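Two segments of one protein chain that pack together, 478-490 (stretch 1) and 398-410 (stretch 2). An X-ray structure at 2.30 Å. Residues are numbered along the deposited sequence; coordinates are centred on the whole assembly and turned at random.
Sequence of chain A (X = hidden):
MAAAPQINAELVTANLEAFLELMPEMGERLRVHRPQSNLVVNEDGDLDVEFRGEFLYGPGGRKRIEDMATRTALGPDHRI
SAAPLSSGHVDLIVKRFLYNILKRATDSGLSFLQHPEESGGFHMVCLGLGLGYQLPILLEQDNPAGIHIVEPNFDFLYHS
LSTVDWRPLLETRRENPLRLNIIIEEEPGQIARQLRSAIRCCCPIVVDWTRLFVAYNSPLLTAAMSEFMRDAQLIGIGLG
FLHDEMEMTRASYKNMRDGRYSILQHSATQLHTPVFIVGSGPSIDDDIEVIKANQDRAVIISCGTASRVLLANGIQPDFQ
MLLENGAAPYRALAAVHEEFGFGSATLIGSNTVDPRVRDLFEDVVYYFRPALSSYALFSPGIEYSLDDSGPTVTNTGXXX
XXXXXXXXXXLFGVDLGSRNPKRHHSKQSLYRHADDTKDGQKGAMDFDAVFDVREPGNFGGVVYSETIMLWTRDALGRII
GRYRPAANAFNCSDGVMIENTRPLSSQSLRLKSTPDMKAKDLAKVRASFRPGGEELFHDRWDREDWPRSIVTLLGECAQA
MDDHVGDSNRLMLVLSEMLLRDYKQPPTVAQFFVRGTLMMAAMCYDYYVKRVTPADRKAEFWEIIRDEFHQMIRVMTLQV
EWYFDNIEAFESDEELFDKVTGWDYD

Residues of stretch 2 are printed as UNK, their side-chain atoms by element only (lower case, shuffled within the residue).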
# COMPACT_ATOMS: atom_id res chain seq x y z
N ARG A 478 15.50 2.49 6.28
CA ARG A 478 15.11 3.48 5.31
C ARG A 478 14.96 4.89 5.96
O ARG A 478 15.47 5.85 5.43
CB ARG A 478 13.82 3.03 4.59
CG ARG A 478 13.22 4.09 3.67
CD ARG A 478 12.03 3.59 2.84
NE ARG A 478 10.91 3.10 3.66
CZ ARG A 478 10.62 1.82 3.90
NH1 ARG A 478 11.35 0.82 3.40
NH2 ARG A 478 9.56 1.52 4.66
N ILE A 479 14.27 5.04 7.09
CA ILE A 479 14.14 6.40 7.65
C ILE A 479 15.50 6.92 8.10
O ILE A 479 15.85 8.06 7.85
CB ILE A 479 13.06 6.50 8.78
CG1 ILE A 479 12.71 7.96 9.06
CG2 ILE A 479 13.51 5.83 10.06
CD1 ILE A 479 12.02 8.65 7.90
N ILE A 480 16.30 6.06 8.71
CA ILE A 480 17.61 6.50 9.16
C ILE A 480 18.45 6.96 7.98
O ILE A 480 19.09 8.01 8.03
CB ILE A 480 18.30 5.43 10.00
CG1 ILE A 480 17.57 5.32 11.36
CG2 ILE A 480 19.74 5.82 10.27
CD1 ILE A 480 17.89 4.07 12.15
N GLY A 481 18.42 6.17 6.90
CA GLY A 481 19.11 6.54 5.67
C GLY A 481 18.77 7.91 5.10
O GLY A 481 19.64 8.60 4.62
N ARG A 482 17.53 8.33 5.19
CA ARG A 482 17.14 9.65 4.69
C ARG A 482 17.75 10.84 5.47
O ARG A 482 17.71 11.96 4.98
CB ARG A 482 15.62 9.77 4.64
CG ARG A 482 15.00 8.80 3.65
CD ARG A 482 13.48 8.85 3.66
NE ARG A 482 13.01 10.17 3.28
CZ ARG A 482 11.77 10.62 3.43
NH1 ARG A 482 10.82 9.85 3.97
NH2 ARG A 482 11.47 11.86 3.04
N TYR A 483 18.33 10.60 6.64
CA TYR A 483 18.95 11.67 7.42
C TYR A 483 20.46 11.56 7.51
O TYR A 483 21.10 12.26 8.29
CB TYR A 483 18.36 11.68 8.84
CG TYR A 483 16.91 12.14 8.94
CD1 TYR A 483 15.87 11.25 8.73
CD2 TYR A 483 16.61 13.45 9.24
CE1 TYR A 483 14.54 11.66 8.83
CE2 TYR A 483 15.29 13.87 9.37
CZ TYR A 483 14.27 12.98 9.16
OH TYR A 483 12.98 13.39 9.27
N ARG A 484 21.05 10.64 6.75
CA ARG A 484 22.50 10.55 6.70
C ARG A 484 23.00 11.62 5.73
O ARG A 484 22.25 12.04 4.86
CB ARG A 484 22.95 9.14 6.33
CG ARG A 484 22.65 8.16 7.47
CD ARG A 484 23.34 6.84 7.29
NE ARG A 484 24.78 7.01 7.17
CZ ARG A 484 25.63 6.04 6.84
NH1 ARG A 484 25.20 4.80 6.60
NH2 ARG A 484 26.93 6.31 6.75
N PRO A 485 24.23 12.11 5.91
CA PRO A 485 25.23 11.72 6.90
C PRO A 485 25.13 12.42 8.25
O PRO A 485 25.92 12.13 9.13
CB PRO A 485 26.53 12.13 6.21
CG PRO A 485 26.14 13.40 5.48
CD PRO A 485 24.67 13.30 5.16
N ALA A 486 24.18 13.34 8.44
CA ALA A 486 23.99 13.98 9.77
C ALA A 486 23.63 12.94 10.85
O ALA A 486 24.18 12.97 11.95
CB ALA A 486 22.93 15.06 9.71
N ALA A 487 22.71 12.03 10.53
CA ALA A 487 22.34 10.93 11.44
C ALA A 487 23.48 9.96 11.68
O ALA A 487 24.12 9.48 10.74
CB ALA A 487 21.16 10.17 10.88
N ASN A 488 23.71 9.65 12.94
CA ASN A 488 24.68 8.67 13.36
C ASN A 488 23.99 7.67 14.32
O ASN A 488 23.79 7.95 15.49
CB ASN A 488 25.80 9.46 14.04
CG ASN A 488 27.05 8.65 14.24
OD1 ASN A 488 27.43 7.82 13.41
ND2 ASN A 488 27.72 8.92 15.35
N ALA A 489 23.61 6.51 13.80
CA ALA A 489 22.83 5.54 14.55
C ALA A 489 23.61 4.29 14.96
O ALA A 489 24.28 3.67 14.15
CB ALA A 489 21.61 5.14 13.75
N PHE A 490 23.49 3.93 16.23
CA PHE A 490 24.16 2.78 16.79
C PHE A 490 23.13 1.77 17.24
O PHE A 490 22.08 2.14 17.74
CB PHE A 490 25.03 3.21 17.95
CG PHE A 490 26.07 4.20 17.56
CD1 PHE A 490 25.81 5.56 17.64
CD2 PHE A 490 27.30 3.79 17.06
CE1 PHE A 490 26.77 6.48 17.26
CE2 PHE A 490 28.25 4.70 16.68
CZ PHE A 490 27.99 6.04 16.77
N UNK A 398 11.64 6.01 16.19
CA UNK A 398 12.81 6.37 15.41
C UNK A 398 12.53 7.54 14.49
O UNK A 398 13.31 8.48 14.42
o UNK A 398 13.55 4.10 15.49
c UNK A 398 14.48 5.52 13.76
c UNK A 398 13.26 5.17 14.58
N UNK A 399 11.39 7.50 13.80
CA UNK A 399 11.08 8.55 12.84
C UNK A 399 10.74 9.85 13.58
O UNK A 399 11.13 10.93 13.13
o UNK A 399 9.88 9.17 10.81
c UNK A 399 8.63 8.02 12.47
c UNK A 399 9.98 8.16 11.82
N UNK A 400 10.06 9.73 14.73
CA UNK A 400 9.73 10.90 15.55
C UNK A 400 11.01 11.57 16.01
O UNK A 400 11.13 12.78 15.98
c UNK A 400 8.88 10.53 16.76
N UNK A 401 11.98 10.77 16.44
CA UNK A 401 13.24 11.31 16.95
C UNK A 401 14.00 12.10 15.89
O UNK A 401 14.55 13.16 16.16
c UNK A 401 14.10 10.19 17.48
N UNK A 402 14.03 11.57 14.67
CA UNK A 402 14.73 12.22 13.57
C UNK A 402 14.00 13.48 13.16
O UNK A 402 14.61 14.50 12.87
c UNK A 402 15.81 10.08 12.66
c UNK A 402 17.27 10.53 12.65
c UNK A 402 15.56 8.96 11.65
c UNK A 402 14.88 11.26 12.38
N UNK A 403 12.67 13.43 13.19
CA UNK A 403 11.85 14.58 12.83
C UNK A 403 12.07 15.75 13.81
O UNK A 403 12.17 16.91 13.40
c UNK A 403 10.40 14.17 12.78
N UNK A 404 12.20 15.44 15.10
CA UNK A 404 12.42 16.44 16.13
C UNK A 404 13.81 17.05 16.11
O UNK A 404 14.01 18.13 16.63
c UNK A 404 9.75 16.58 17.54
c UNK A 404 12.17 15.84 17.50
c UNK A 404 10.63 14.80 19.08
c UNK A 404 10.72 15.41 17.70
N UNK A 405 14.75 16.38 15.48
CA UNK A 405 16.07 16.95 15.29
C UNK A 405 17.20 16.10 15.82
O UNK A 405 18.35 16.43 15.61
N UNK A 406 16.88 15.02 16.52
CA UNK A 406 17.91 14.14 17.05
C UNK A 406 18.67 13.46 15.91
O UNK A 406 18.10 13.14 14.88
c UNK A 406 16.68 13.78 19.23
c UNK A 406 17.47 14.28 20.26
c UNK A 406 17.32 13.13 18.02
c UNK A 406 14.73 14.51 20.42
c UNK A 406 15.51 14.99 21.44
c UNK A 406 15.32 13.91 19.31
c UNK A 406 16.89 14.90 21.35
N UNK A 407 19.97 13.30 16.10
CA UNK A 407 20.85 12.76 15.08
C UNK A 407 21.75 11.63 15.55
O UNK A 407 22.05 10.73 14.77
c UNK A 407 21.65 13.89 14.46
c UNK A 407 18.02 15.39 11.88
c UNK A 407 20.78 14.91 13.71
n UNK A 407 19.33 15.25 11.71
c UNK A 407 20.19 14.32 12.44
n UNK A 407 17.36 14.66 12.77
n UNK A 407 17.35 16.25 11.13
N UNK A 408 22.16 11.66 16.82
CA UNK A 408 22.92 10.59 17.40
C UNK A 408 21.91 9.69 18.10
O UNK A 408 21.28 10.07 19.07
c UNK A 408 23.96 11.15 18.37
c UNK A 408 25.01 10.12 18.79
c UNK A 408 25.98 10.66 19.83
o UNK A 408 26.24 11.88 19.81
o UNK A 408 26.50 9.89 20.66
N UNK A 409 21.75 8.49 17.57
CA UNK A 409 20.71 7.57 18.02
C UNK A 409 21.29 6.27 18.49
O UNK A 409 22.18 5.74 17.85
c UNK A 409 19.79 7.21 16.85
c UNK A 409 19.02 9.53 16.22
c UNK A 409 18.62 8.09 16.47
c UNK A 409 17.97 7.52 15.22
N UNK A 410 20.75 5.76 19.59
CA UNK A 410 21.13 4.46 20.10
C UNK A 410 19.89 3.60 20.21
O UNK A 410 18.90 4.00 20.85
c UNK A 410 24.35 7.39 21.24
c UNK A 410 23.16 6.71 21.36
o UNK A 410 26.71 7.37 20.99
c UNK A 410 23.12 5.33 21.34
c UNK A 410 25.52 6.69 21.09
c UNK A 410 24.32 4.65 21.18
c UNK A 410 21.82 4.59 21.45
c UNK A 410 25.52 5.32 21.06
O HOH W 1 11.07 11.84 10.14

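Position 398 carries three side-chain atoms, one carbon bearing an oxygen and a second carbon, which lies 3.8 Å from Ile-479 CG2 and 3.9 Å from Ile-480 CG1: threonine. Thr-398 sits on a helix and points toward stretch 1; its methyl joins the apolar packing while the hydroxyl is satisfied elsewhere in the structure.

Position 399 repeats the pattern, a carbon with one oxygen and one carbon, the oxygen 3.5 Å from Ile-479 CG1: again threonine. Water 1 donates to Thr-399 OG1 at 3.0 Å and its oxygen is hydrogen-bonded to Tyr-483 OH at 2.6 Å, a water-mediated link at the helical end; the direct hydrogen bonds between the stretches come later, between the strands.

Positions 400 and 401 each have one side-chain carbon and touch nothing of stretch 1. They are Ala-400, pointing away, and Ala-401, out of reach.

Position 402 shows four carbons, forked at the second, with CB 3.6 Å from Tyr-483 CE1: leucine. Leu-402 points toward stretch 1 and is the hub of the helical half. Its CB sits 3.6 Å from the centroid of the Tyr-483 ring, 14° off the ring normal, a CH-pi contact over one face. Its CD1 packs 4.0 Å from Ile-479 CG1 and 4.2 Å from Ile-480 CG1, and its CD2 reaches to 4.3 Å from Ala-487 CB.

Position 403 has a single carbon, its CB, 4.4 Å from Tyr-483 OH, hence alanine. Position 404 has four carbons forked at the second, out of reach of stretch 1: Leu-404.

Position 405 has no side-chain atoms. Gly-405 leaves the helix with positive phi (125°), where a CB would jam against the carbonyl O of Leu-404.

Position 406 is one carbon and a six-carbon ring, out of reach of stretch 1: phenylalanine.

Position 407 has three carbons, a nitrogen, then a carbon carrying two more nitrogens, one of them 3.5 Å from Tyr-483 CD2: arginine. Arg-407 NH1 bonds to Leu-402 O at 2.8 Å and Phe-406 O at 2.7 Å, tying the side chain to its own turn. The guanidinium lays one face against the Tyr-483 ring edge.

Position 408 has three carbons, the third bearing two oxygens, with its second side-chain carbon 4.3 Å from Phe-490 CE1: Glu-408.

Position 409 has four carbons forked at the second; its CB lies 4.1 Å from Ala-489 CB. It is leucine.

Position 410 is a carbon and a six-membered ring bearing one oxygen, a ring carbon 3.4 Å from Phe-490 CD1: tyrosine. The two rings are near parallel but slid apart, and Tyr-410 OH donates to Glu-408 OE2 at 2.6 Å.

The contact joins a largely apolar seam between nearly parallel helices, centred on Leu-402, to parallel strands held by Asn-488 N to Arg-407 O (2.7 Å), Leu-409 N to Asn-488 O (3.0 Å) and Phe-490 N to Leu-409 O (2.8 Å). Ala-489 and Leu-409 share one sheet face; Asn-488, Phe-490, Glu-408 and Tyr-410 share the other. Arg-407 braces the junction.

Stretch 2 398-410: TTAALALGFRELY
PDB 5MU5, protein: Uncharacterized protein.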